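Local coordinates for protein 3,4-dihydroxy-2-butanone 4-phosphate synthase (Candida albicans, PDB 1TKU) that converts D-ribulose 5-phosphate into 3,4-dihydroxy-2-butanone 4-phosphate and formate, at residues Leu130-Val135 against Gly144-Ala149. Numbering follows the deposited sequence.
Sequences LPLRAV and GHTEAA. With 5RP (ribulose-5-phosphate), chain D.
Glu-147 OE2 accepts a nearly straight hydrogen bond from Val-135 N (3.0 Å, N-H...O 167°) at the end of the strand, using its anti lone pair. A water donates to the same Glu-147 OE2 at 2.7 Å. That water also donates to Arg-133 O at 2.8 Å, so a direct bond and a bridged one tie the carboxylate to the backbone on either side of Ala-134, at Val-135 N and Arg-133 O. A bend at chi2 (68°) turns the carboxylate back toward the strand, and the methyl Val-135 CG2 lies against the bent chain at Glu-147 CG, 3.9 Å away. OE1, the other oxygen, is held in a salt bridge by Arg-142, whose NH2 also binds the ribulose-5-phosphate; Glu-147 therefore acts as a second-shell residue that probably positions this arginine.

Thr-146 divides its two branches between protein and ligand. Thr-146 CG2, anti to the backbone N, rests 3.6 Å from Ala-134 CA. Thr-146 OG1 donates to phosphate oxygen O11 at 2.6 Å and has Leu-132 CD1 beside it. Thr-146 N donates to O11 as well, and His-145 N reaches O10 at 2.9 Å. With Gly-144 as N-cap, these first-turn amides form an anion site at the helix N-terminus, where the helix dipole would favour the phosphate. The His-145 side chain, a probable magnesium ligand, leads away from the strand, its NE2 hydrogen-bonded to Asp-25.

The axes of strand 130-134 and helix 145-149 run almost perpendicular, at 85° and 7.7 Å apart. Strand 129-134 pairs in parallel with strand 59-63, whose Pro-61 touches Thr-146 and Ala-149; helix 64-69 meets Val-135 through Glu-64, and strand 34-38 contacts the helix through His-145 and Ala-149.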
# COMPACT_ATOMS: atom_id res chain seq x y z
N LEU B 130 -4.32 -2.97 6.06
CA LEU B 130 -4.75 -1.79 6.83
C LEU B 130 -6.24 -1.83 7.18
O LEU B 130 -7.08 -1.42 6.39
CB LEU B 130 -4.46 -0.52 6.03
CG LEU B 130 -3.00 -0.19 5.69
CD1 LEU B 130 -2.89 0.16 4.22
CD2 LEU B 130 -2.52 0.97 6.55
N PRO B 131 -6.58 -2.32 8.38
CA PRO B 131 -8.00 -2.36 8.75
C PRO B 131 -8.48 -0.94 9.05
O PRO B 131 -7.71 -0.10 9.52
CB PRO B 131 -8.02 -3.24 10.00
CG PRO B 131 -6.76 -4.06 9.89
CD PRO B 131 -5.77 -3.04 9.37
N LEU B 132 -9.75 -0.66 8.76
CA LEU B 132 -10.32 0.66 9.01
C LEU B 132 -11.55 0.48 9.89
O LEU B 132 -12.26 -0.52 9.78
CB LEU B 132 -10.73 1.33 7.70
CG LEU B 132 -9.66 1.42 6.62
CD1 LEU B 132 -10.25 2.15 5.41
CD2 LEU B 132 -8.44 2.16 7.15
N ARG B 133 -11.80 1.45 10.77
CA ARG B 133 -12.95 1.37 11.66
C ARG B 133 -14.12 2.23 11.19
O ARG B 133 -14.06 3.46 11.26
CB ARG B 133 -12.55 1.78 13.08
CG ARG B 133 -11.48 0.90 13.70
CD ARG B 133 -11.19 1.28 15.15
NE ARG B 133 -12.36 1.04 16.00
CZ ARG B 133 -12.37 1.17 17.33
NH1 ARG B 133 -11.27 1.53 17.97
NH2 ARG B 133 -13.48 0.94 18.01
N ALA B 134 -15.17 1.58 10.69
CA ALA B 134 -16.36 2.29 10.23
C ALA B 134 -17.17 2.70 11.45
O ALA B 134 -17.36 1.91 12.38
CB ALA B 134 -17.19 1.39 9.33
N VAL B 135 -17.66 3.94 11.45
CA VAL B 135 -18.43 4.44 12.57
C VAL B 135 -19.82 3.82 12.66
O VAL B 135 -20.42 3.45 11.65
CB VAL B 135 -18.59 5.99 12.51
CG1 VAL B 135 -17.21 6.64 12.42
CG2 VAL B 135 -19.44 6.39 11.32
N GLY B 144 -18.24 8.09 4.25
CA GLY B 144 -16.92 7.72 3.77
C GLY B 144 -16.95 6.40 3.04
O GLY B 144 -17.93 5.66 3.10
N HIS B 145 -15.87 6.09 2.32
CA HIS B 145 -15.83 4.82 1.60
C HIS B 145 -15.71 3.68 2.60
O HIS B 145 -16.07 2.54 2.28
CB HIS B 145 -14.66 4.81 0.61
CG HIS B 145 -14.81 5.80 -0.50
ND1 HIS B 145 -14.22 5.63 -1.74
CD2 HIS B 145 -15.49 6.97 -0.57
CE1 HIS B 145 -14.53 6.65 -2.52
NE2 HIS B 145 -15.30 7.48 -1.83
N THR B 146 -15.22 3.98 3.80
CA THR B 146 -15.10 2.97 4.84
C THR B 146 -16.51 2.52 5.21
O THR B 146 -16.81 1.32 5.21
CB THR B 146 -14.41 3.54 6.11
OG1 THR B 146 -13.07 3.94 5.80
CG2 THR B 146 -14.36 2.49 7.21
N GLU B 147 -17.37 3.48 5.53
CA GLU B 147 -18.75 3.17 5.89
C GLU B 147 -19.50 2.56 4.70
O GLU B 147 -20.39 1.73 4.89
CB GLU B 147 -19.48 4.43 6.37
CG GLU B 147 -19.08 4.93 7.77
CD GLU B 147 -17.67 5.48 7.83
OE1 GLU B 147 -17.21 6.08 6.84
OE2 GLU B 147 -17.02 5.33 8.90
N ALA B 148 -19.15 2.96 3.49
CA ALA B 148 -19.81 2.43 2.30
C ALA B 148 -19.53 0.93 2.15
O ALA B 148 -20.43 0.15 1.81
CB ALA B 148 -19.35 3.17 1.04
N ALA B 149 -18.28 0.54 2.40
CA ALA B 149 -17.89 -0.86 2.28
C ALA B 149 -18.66 -1.73 3.27
O ALA B 149 -19.23 -2.76 2.90
CB ALA B 149 -16.38 -1.01 2.50
C2 5RP D . -10.15 7.04 -0.25
C3 5RP D . -10.55 5.62 0.10
C5 5RP D . -9.62 4.78 0.96
O13 5RP D . -9.88 3.36 0.94
C6 5RP D . -9.63 5.29 2.45
O14 5RP D . -8.63 4.59 3.23
C7 5RP D . -11.01 5.10 3.16
O8 5RP D . -11.91 6.10 2.69
P9 5RP D . -12.76 7.05 3.65
O12 5RP D . -11.82 7.99 4.54
O11 5RP D . -13.71 6.19 4.63
O10 5RP D . -13.71 7.92 2.70
O4 5RP D . -11.61 5.14 -0.29
O1 5RP D . -11.11 7.68 -1.11
O HOH W 1 -14.52 5.73 9.72